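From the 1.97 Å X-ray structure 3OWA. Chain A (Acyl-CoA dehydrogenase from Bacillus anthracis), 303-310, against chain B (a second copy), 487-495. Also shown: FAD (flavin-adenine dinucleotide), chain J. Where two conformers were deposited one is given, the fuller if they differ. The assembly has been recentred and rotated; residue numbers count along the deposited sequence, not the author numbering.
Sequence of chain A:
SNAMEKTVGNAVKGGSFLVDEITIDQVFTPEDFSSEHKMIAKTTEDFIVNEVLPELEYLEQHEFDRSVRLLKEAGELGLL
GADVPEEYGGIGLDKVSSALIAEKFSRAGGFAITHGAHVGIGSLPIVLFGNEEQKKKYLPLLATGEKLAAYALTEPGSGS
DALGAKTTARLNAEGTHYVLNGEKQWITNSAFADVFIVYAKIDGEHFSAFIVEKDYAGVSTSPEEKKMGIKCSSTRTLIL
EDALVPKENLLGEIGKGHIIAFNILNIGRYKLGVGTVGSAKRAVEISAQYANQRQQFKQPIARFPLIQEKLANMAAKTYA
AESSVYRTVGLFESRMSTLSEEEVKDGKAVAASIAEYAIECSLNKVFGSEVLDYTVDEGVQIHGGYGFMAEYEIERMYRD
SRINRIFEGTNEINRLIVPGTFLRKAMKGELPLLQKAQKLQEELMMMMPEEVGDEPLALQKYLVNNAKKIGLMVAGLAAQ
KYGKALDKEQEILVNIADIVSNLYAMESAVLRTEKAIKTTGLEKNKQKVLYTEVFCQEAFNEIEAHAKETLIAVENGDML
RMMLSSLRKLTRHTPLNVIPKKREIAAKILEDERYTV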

ATOM      1  N   ARG A 303      -9.569 -22.050   4.571  0.53 38.72           N
ATOM      2  CA  ARG A 303     -11.000 -22.385   4.385  0.53 40.26           C
ATOM      3  C   ARG A 303     -11.875 -21.130   4.376  0.53 39.58           C
ATOM      4  O   ARG A 303     -13.042 -21.190   4.030  0.53 39.77           O
ATOM      5  CB  ARG A 303     -11.491 -23.355   5.465  0.53 40.50           C
ATOM      6  CG  ARG A 303     -10.796 -24.718   5.459  0.53 43.56           C
ATOM      7  CD  ARG A 303     -11.301 -25.674   4.346  0.53 44.90           C
ATOM      8  NE  ARG A 303     -10.829 -25.282   3.014  0.53 46.08           N
ATOM      9  CZ  ARG A 303      -9.600 -25.485   2.537  0.53 45.29           C
ATOM     10  NH1 ARG A 303      -8.682 -26.093   3.280  0.53 44.72           N
ATOM     11  NH2 ARG A 303      -9.281 -25.056   1.314  0.53 43.75           N
ATOM     12  N   PHE A 304     -11.305 -19.991   4.760  1.00 38.57           N
ATOM     13  CA  PHE A 304     -12.092 -18.751   4.787  1.00 38.75           C
ATOM     14  C   PHE A 304     -12.164 -18.043   3.431  1.00 38.51           C
ATOM     15  O   PHE A 304     -11.140 -17.758   2.826  1.00 36.05           O
ATOM     16  CB  PHE A 304     -11.685 -17.801   5.915  1.00 38.99           C
ATOM     17  CG  PHE A 304     -11.603 -18.451   7.278  1.00 41.70           C
ATOM     18  CD1 PHE A 304     -10.540 -18.178   8.120  1.00 43.21           C
ATOM     19  CD2 PHE A 304     -12.607 -19.322   7.726  1.00 46.71           C
ATOM     20  CE1 PHE A 304     -10.454 -18.764   9.393  1.00 42.75           C
ATOM     21  CE2 PHE A 304     -12.528 -19.915   8.988  1.00 46.51           C
ATOM     22  CZ  PHE A 304     -11.437 -19.645   9.817  1.00 44.08           C
ATOM     23  N   PRO A 305     -13.400 -17.795   2.940  1.00 39.47           N
ATOM     24  CA  PRO A 305     -13.554 -17.118   1.667  1.00 39.48           C
ATOM     25  C   PRO A 305     -12.772 -15.818   1.542  1.00 38.10           C
ATOM     26  O   PRO A 305     -12.282 -15.535   0.464  1.00 38.43           O
ATOM     27  CB  PRO A 305     -15.069 -16.878   1.583  1.00 40.14           C
ATOM     28  CG  PRO A 305     -15.649 -18.101   2.301  1.00 41.28           C
ATOM     29  CD  PRO A 305     -14.688 -18.324   3.450  1.00 39.63           C
ATOM     30  N   LEU A 306     -12.662 -15.016   2.595  1.00 38.17           N
ATOM     31  CA  LEU A 306     -11.908 -13.752   2.486  1.00 37.70           C
ATOM     32  C   LEU A 306     -10.424 -13.990   2.214  1.00 36.62           C
ATOM     33  O   LEU A 306      -9.804 -13.224   1.503  1.00 36.95           O
ATOM     34  CB  LEU A 306     -12.001 -12.904   3.754  1.00 37.85           C
ATOM     35  CG  LEU A 306     -13.271 -12.111   4.006  1.00 41.66           C
ATOM     36  CD1 LEU A 306     -13.065 -11.178   5.232  1.00 38.49           C
ATOM     37  CD2 LEU A 306     -13.649 -11.351   2.724  1.00 40.68           C
ATOM     38  N   ILE A 307      -9.860 -15.034   2.818  1.00 35.81           N
ATOM     39  CA  ILE A 307      -8.480 -15.446   2.549  1.00 34.68           C
ATOM     40  C   ILE A 307      -8.363 -15.956   1.096  1.00 35.24           C
ATOM     41  O   ILE A 307      -7.419 -15.603   0.362  1.00 33.87           O
ATOM     42  CB  ILE A 307      -8.016 -16.505   3.587  1.00 35.37           C
ATOM     43  CG1 ILE A 307      -7.928 -15.861   4.989  1.00 33.15           C
ATOM     44  CG2 ILE A 307      -6.690 -17.138   3.194  1.00 34.32           C
ATOM     45  CD1 ILE A 307      -6.812 -14.798   5.135  1.00 36.12           C
ATOM     46  N   GLN A 308      -9.338 -16.761   0.677  1.00 34.78           N
ATOM     47  CA  GLN A 308      -9.368 -17.269  -0.695  1.00 34.72           C
ATOM     48  C   GLN A 308      -9.454 -16.106  -1.693  1.00 34.81           C
ATOM     49  O   GLN A 308      -8.754 -16.081  -2.705  1.00 35.17           O
ATOM     50  CB  GLN A 308     -10.571 -18.198  -0.868  1.00 35.55           C
ATOM     51  CG  GLN A 308     -10.421 -19.480  -0.089  1.00 35.09           C
ATOM     52  CD  GLN A 308     -11.689 -20.322  -0.078  1.00 40.05           C
ATOM     53  OE1 GLN A 308     -12.651 -20.036  -0.794  1.00 40.74           O
ATOM     54  NE2 GLN A 308     -11.693 -21.364   0.746  1.00 39.97           N
ATOM     55  N   GLU A 309     -10.296 -15.130  -1.388  1.00 34.45           N
ATOM     56  CA  GLU A 309     -10.448 -13.978  -2.257  1.00 35.31           C
ATOM     57  C   GLU A 309      -9.108 -13.199  -2.408  1.00 34.36           C
ATOM     58  O   GLU A 309      -8.741 -12.831  -3.529  1.00 34.94           O
ATOM     59  CB  GLU A 309     -11.550 -13.045  -1.736  1.00 34.93           C
ATOM     60  CG  GLU A 309     -11.973 -11.949  -2.737  1.00 40.35           C
ATOM     61  CD  GLU A 309     -12.930 -10.899  -2.140  1.00 49.12           C
ATOM     62  OE1 GLU A 309     -13.732 -10.324  -2.922  1.00 52.12           O
ATOM     63  OE2 GLU A 309     -12.903 -10.651  -0.901  1.00 49.75           O
ATOM     64  N   LYS A 310      -8.396 -12.955  -1.305  1.00 32.75           N
ATOM     65  CA  LYS A 310      -7.100 -12.264  -1.382  1.00 32.05           C
ATOM     66  C   LYS A 310      -6.142 -13.043  -2.281  1.00 31.65           C
ATOM     67  O   LYS A 310      -5.518 -12.471  -3.161  1.00 31.65           O
ATOM     68  CB  LYS A 310      -6.469 -12.077   0.004  1.00 31.10           C
ATOM     69  CG  LYS A 310      -7.254 -11.212   0.962  1.00 32.52           C
ATOM     70  CD  LYS A 310      -6.547 -11.243   2.317  1.00 33.79           C
ATOM     71  CE  LYS A 310      -7.369 -10.544   3.408  1.00 34.60           C
ATOM     72  NZ  LYS A 310      -7.439  -9.042   3.139  1.00 30.75           N
TER
ATOM     73  N   ASP B 487     -23.557 -15.780   7.201  1.00 56.88           N
ATOM     74  CA  ASP B 487     -22.240 -15.755   7.843  1.00 56.88           C
ATOM     75  C   ASP B 487     -21.114 -16.468   7.090  1.00 55.57           C
ATOM     76  O   ASP B 487     -19.937 -16.146   7.285  1.00 55.08           O
ATOM     77  CB  ASP B 487     -22.305 -16.252   9.292  1.00 58.66           C
ATOM     78  CG  ASP B 487     -23.106 -17.549   9.449  1.00 63.65           C
ATOM     79  OD1 ASP B 487     -24.004 -17.568  10.322  1.00 67.59           O
ATOM     80  OD2 ASP B 487     -22.845 -18.543   8.716  1.00 69.44           O
ATOM     81  N   LYS B 488     -21.465 -17.409   6.215  1.00 54.31           N
ATOM     82  CA  LYS B 488     -20.494 -18.065   5.352  1.00 52.39           C
ATOM     83  C   LYS B 488     -20.129 -17.242   4.090  1.00 50.15           C
ATOM     84  O   LYS B 488     -19.108 -17.492   3.466  1.00 50.32           O
ATOM     85  CB  LYS B 488     -21.012 -19.453   4.927  1.00 54.24           C
ATOM     86  CG  LYS B 488     -21.468 -20.373   6.077  1.00 57.48           C
ATOM     87  CD  LYS B 488     -20.426 -20.424   7.204  1.00 63.29           C
ATOM     88  CE  LYS B 488     -20.696 -21.556   8.201  1.00 67.19           C
ATOM     89  NZ  LYS B 488     -19.539 -21.652   9.160  1.00 70.12           N
ATOM     90  N   GLU B 489     -20.974 -16.291   3.703  1.00 47.09           N
ATOM     91  CA  GLU B 489     -20.779 -15.518   2.483  1.00 44.64           C
ATOM     92  C   GLU B 489     -19.886 -14.303   2.760  1.00 41.80           C
ATOM     93  O   GLU B 489     -20.309 -13.154   2.652  1.00 40.24           O
ATOM     94  CB  GLU B 489     -22.133 -15.096   1.916  1.00 45.39           C
ATOM     95  CG  GLU B 489     -23.060 -16.291   1.619  1.00 48.21           C
ATOM     96  CD  GLU B 489     -22.356 -17.410   0.861  1.00 52.14           C
ATOM     97  OE1 GLU B 489     -21.630 -17.132  -0.136  1.00 53.49           O
ATOM     98  OE2 GLU B 489     -22.521 -18.576   1.273  1.00 53.06           O
ATOM     99  N   GLN B 490     -18.651 -14.579   3.149  1.00 39.12           N
ATOM    100  CA  GLN B 490     -17.723 -13.516   3.570  1.00 37.37           C
ATOM    101  C   GLN B 490     -17.533 -12.392   2.581  1.00 36.30           C
ATOM    102  O   GLN B 490     -17.516 -11.228   2.958  1.00 36.51           O
ATOM    103  CB  GLN B 490     -16.383 -14.107   3.995  1.00 35.91           C
ATOM    104  CG  GLN B 490     -16.527 -15.022   5.192  1.00 36.71           C
ATOM    105  CD  GLN B 490     -15.184 -15.333   5.855  1.00 38.39           C
ATOM    106  OE1 GLN B 490     -14.163 -15.432   5.190  1.00 35.10           O
ATOM    107  NE2 GLN B 490     -15.187 -15.453   7.169  1.00 35.15           N
ATOM    108  N   GLU B 491     -17.418 -12.706   1.316  1.00 37.24           N
ATOM    109  CA  GLU B 491     -17.198 -11.637   0.350  1.00 38.65           C
ATOM    110  C   GLU B 491     -18.343 -10.632   0.297  1.00 38.45           C
ATOM    111  O   GLU B 491     -18.110  -9.438   0.116  1.00 37.19           O
ATOM    112  CB  GLU B 491     -16.898 -12.183  -1.043  1.00 38.60           C
ATOM    113  CG  GLU B 491     -15.783 -13.208  -1.054  1.00 42.55           C
ATOM    114  CD  GLU B 491     -16.328 -14.657  -0.955  1.00 45.75           C
ATOM    115  OE1 GLU B 491     -17.339 -14.897  -0.232  1.00 44.90           O
ATOM    116  OE2 GLU B 491     -15.721 -15.542  -1.595  1.00 46.95           O
ATOM    117  N   ILE B 492     -19.570 -11.115   0.467  1.00 39.01           N
ATOM    118  CA  ILE B 492     -20.745 -10.266   0.377  1.00 39.43           C
ATOM    119  C   ILE B 492     -20.868  -9.465   1.654  1.00 38.67           C
ATOM    120  O   ILE B 492     -21.245  -8.285   1.620  1.00 38.54           O
ATOM    121  CB  ILE B 492     -22.032 -11.118   0.151  1.00 41.02           C
ATOM    122  CG1 ILE B 492     -22.118 -11.556  -1.306  1.00 42.21           C
ATOM    123  CG2 ILE B 492     -23.309 -10.355   0.593  1.00 42.82           C
ATOM    124  CD1 ILE B 492     -23.227 -12.595  -1.505  1.00 49.43           C
ATOM    125  N   LEU B 493     -20.543 -10.098   2.781  1.00 37.32           N
ATOM    126  CA  LEU B 493     -20.573  -9.396   4.063  1.00 38.50           C
ATOM    127  C   LEU B 493     -19.614  -8.186   4.069  1.00 38.16           C
ATOM    128  O   LEU B 493     -19.958  -7.103   4.563  1.00 38.75           O
ATOM    129  CB  LEU B 493     -20.229 -10.356   5.214  1.00 38.40           C
ATOM    130  CG  LEU B 493     -21.274 -11.407   5.624  1.00 41.44           C
ATOM    131  CD1 LEU B 493     -20.655 -12.347   6.657  1.00 41.14           C
ATOM    132  CD2 LEU B 493     -22.536 -10.757   6.213  1.00 41.35           C
ATOM    133  N   VAL B 494     -18.421  -8.378   3.526  1.00 37.46           N
ATOM    134  CA  VAL B 494     -17.419  -7.290   3.445  1.00 38.04           C
ATOM    135  C   VAL B 494     -17.904  -6.157   2.533  1.00 37.15           C
ATOM    136  O   VAL B 494     -17.662  -4.983   2.837  1.00 37.23           O
ATOM    137  CB  VAL B 494     -16.027  -7.855   3.037  1.00 37.50           C
ATOM    138  CG1 VAL B 494     -15.110  -6.809   2.446  1.00 42.44           C
ATOM    139  CG2 VAL B 494     -15.387  -8.456   4.257  1.00 37.75           C
ATOM    140  N   ASN B 495     -18.636  -6.501   1.467  1.00 36.87           N
ATOM    141  CA  ASN B 495     -19.196  -5.490   0.560  1.00 37.92           C
ATOM    142  C   ASN B 495     -20.170  -4.609   1.300  1.00 37.94           C
ATOM    143  O   ASN B 495     -20.158  -3.380   1.123  1.00 38.31           O
ATOM    144  CB  ASN B 495     -19.945  -6.130  -0.622  1.00 38.01           C
ATOM    145  CG  ASN B 495     -19.025  -6.677  -1.687  1.00 41.76           C
ATOM    146  OD1 ASN B 495     -17.838  -6.364  -1.729  1.00 43.02           O
ATOM    147  ND2 ASN B 495     -19.581  -7.482  -2.584  1.00 45.47           N
TER
HETATM  148  PA  FAD J 601      -4.592 -14.528  12.673  1.00 36.65           P
HETATM  149  O1A FAD J 601      -3.914 -15.866  12.430  1.00 37.63           O
HETATM  150  O2A FAD J 601      -5.636 -14.561  13.726  1.00 37.96           O
HETATM  151  O5B FAD J 601      -5.151 -14.046  11.267  1.00 35.90           O
HETATM  152  C5B FAD J 601      -4.481 -14.361  10.079  1.00 38.00           C
HETATM  153  C4B FAD J 601      -5.294 -13.883   8.897  1.00 37.56           C
HETATM  154  O4B FAD J 601      -6.499 -14.638   8.826  1.00 37.21           O
HETATM  155  C3B FAD J 601      -5.682 -12.407   9.022  1.00 37.14           C
HETATM  156  O3B FAD J 601      -5.744 -11.860   7.734  1.00 36.51           O
HETATM  157  C2B FAD J 601      -7.114 -12.505   9.540  1.00 37.79           C
HETATM  158  O2B FAD J 601      -7.883 -11.387   9.194  1.00 37.75           O
HETATM  159  C1B FAD J 601      -7.614 -13.770   8.839  1.00 35.80           C
HETATM  160  N9A FAD J 601      -8.743 -14.402   9.559  1.00 39.13           N
HETATM  161  C8A FAD J 601      -8.742 -14.967  10.818  1.00 42.52           C
HETATM  162  N7A FAD J 601      -9.983 -15.461  11.088  1.00 40.88           N
HETATM  163  C5A FAD J 601     -10.762 -15.224  10.008  1.00 42.13           C
HETATM  164  C6A FAD J 601     -12.102 -15.485   9.725  1.00 43.81           C
HETATM  165  N6A FAD J 601     -12.926 -15.965  10.668  1.00 44.32           N
HETATM  166  N1A FAD J 601     -12.605 -15.102   8.498  1.00 43.69           N
HETATM  167  C2A FAD J 601     -11.812 -14.460   7.565  1.00 45.34           C
HETATM  168  N3A FAD J 601     -10.485 -14.217   7.855  1.00 41.34           N
HETATM  169  C4A FAD J 601      -9.981 -14.565   9.047  1.00 40.25           C
HETATM  170  N1  FAD J 601      -2.357  -8.733  21.746  1.00 35.36           N
HETATM  171  C2  FAD J 601      -2.688  -8.474  23.043  1.00 39.65           C
HETATM  172  O2  FAD J 601      -3.612  -9.111  23.546  1.00 43.44           O
HETATM  173  N3  FAD J 601      -1.987  -7.530  23.780  1.00 35.58           N
HETATM  174  C4  FAD J 601      -0.948  -6.819  23.228  1.00 34.76           C
HETATM  175  O4  FAD J 601      -0.346  -5.981  23.912  1.00 31.44           O
HETATM  176  C4X FAD J 601      -0.622  -7.064  21.901  1.00 35.93           C
HETATM  177  N5  FAD J 601       0.415  -6.370  21.298  1.00 36.47           N
HETATM  178  C5X FAD J 601       0.782  -6.658  20.003  1.00 35.26           C
HETATM  179  C6  FAD J 601       1.885  -6.009  19.436  1.00 32.00           C
HETATM  180  C7  FAD J 601       2.249  -6.324  18.130  1.00 31.80           C
HETATM  181  C7M FAD J 601       3.414  -5.611  17.482  1.00 33.38           C
HETATM  182  C8  FAD J 601       1.528  -7.295  17.430  1.00 31.33           C
HETATM  183  C8M FAD J 601       1.861  -7.675  16.021  1.00 33.10           C
HETATM  184  C9  FAD J 601       0.426  -7.933  17.991  1.00 29.72           C
HETATM  185  C9A FAD J 601       0.064  -7.639  19.292  1.00 32.96           C
HETATM  186  N10 FAD J 601      -1.029  -8.280  19.860  1.00 34.64           N
HETATM  187  C10 FAD J 601      -1.336  -8.028  21.170  1.00 35.05           C
HETATM  188  C1' FAD J 601      -1.806  -9.330  19.113  1.00 34.51           C
HETATM  189  C2' FAD J 601      -2.389  -8.737  17.808  1.00 41.11           C
HETATM  190  O2' FAD J 601      -3.343  -7.666  17.946  1.00 39.90           O
HETATM  191  C3' FAD J 601      -2.825  -9.892  16.888  1.00 39.21           C
HETATM  192  O3' FAD J 601      -1.882 -10.044  15.851  1.00 38.43           O
HETATM  193  C4' FAD J 601      -4.184  -9.638  16.309  1.00 45.07           C
HETATM  194  O4' FAD J 601      -5.080  -9.472  17.394  1.00 46.29           O
HETATM  195  C5' FAD J 601      -4.367 -10.946  15.098  1.00 42.21           C
HETATM  196  O5' FAD J 601      -3.954 -12.223  15.361  1.00 38.20           O
HETATM  197  P   FAD J 601      -2.918 -13.124  14.498  1.00 38.11           P
HETATM  198  O1P FAD J 601      -1.747 -12.198  14.244  1.00 36.68           O
HETATM  199  O2P FAD J 601      -2.481 -14.390  15.118  1.00 40.97           O
HETATM  200  O3P FAD J 601      -3.553 -13.360  13.066  1.00 39.66           O

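Two helix starts meet here, one from each copy of the protein. The chain A helix begins at A:Pro305 and the chain B helix at B:Gln490, and their axes lie nearly at right angles, at 86°, with a closest approach of 9.5 Å. The closest pair of CA atoms is A:Pro305 CA and B:Gln490 CA, 5.8 Å apart. Together the stretches bury 374 Å².

A:Arg303 stays out of reach of the chain B stretch. A:Phe304 is the N-cap residue. The first helical bond runs from A:Gln308 N to A:Phe304 O at 3.0 Å. A:Phe304 CB lies 3.5 Å from B:Gln490 OE1, but the ring leads away from the chain B stretch. One face of that ring is covered by the FAD adenine, with A:Phe304 CD1 3.5 Å from FAD C6A.

A:Pro305 points toward the chain B stretch. Its ring packs against polar atoms: A:Pro305 CG is 3.7 Å from B:Lys488 O, and A:Pro305 CB is 3.5 Å from B:Glu491 OE2. A:Pro305 N sits 3.4 Å from B:Gln490 OE1 but carries no hydrogen, so this contact is not a hydrogen bond.

The next nitrogen does have one to give. A:Leu306 N donates to B:Gln490 OE1 at 3.0 Å, with a nearly straight angle of 168°. This is the one hydrogen bond between the two stretches. A backbone NH in the first turn of a helix has no carbonyl four residues back within that helix to bond, and here the amide oxygen of the other copy takes it. The other end of the same amide serves the cofactor: B:Gln490 NE2 donates to FAD N1A at 2.9 Å. One glutamine side chain of chain B therefore links the chain A helix start to the adenine.

The side chain of A:Leu306 makes the apolar part of the contact. It leaves the backbone sideways, but its end comes nearer to the chain B stretch. A:Leu306 CD1 meets B:Val494 CG2 at 3.7 Å. B:Val494 lies one helical turn beyond B:Gln490, so both side chains point toward the chain A stretch from the same side of their helix.

A:Ile307 makes no contact with the chain B stretch; A:Ile307 CD1 approaches FAD O4B at 3.7 Å. A:Gln308 also makes no close contact with that stretch. A:Glu309, one turn after A:Pro305, again points toward it. A:Glu309 CD lies 3.8 Å from B:Glu491 CG, a van der Waals contact that sets a carboxylate carbon against an aliphatic one. No hydrogen bond or salt bridge forms between these two acids. Both carboxylate oxygens of B:Glu491 are hydrogen-bonded elsewhere in the structure. A:Lys310 is out of reach of the chain B stretch.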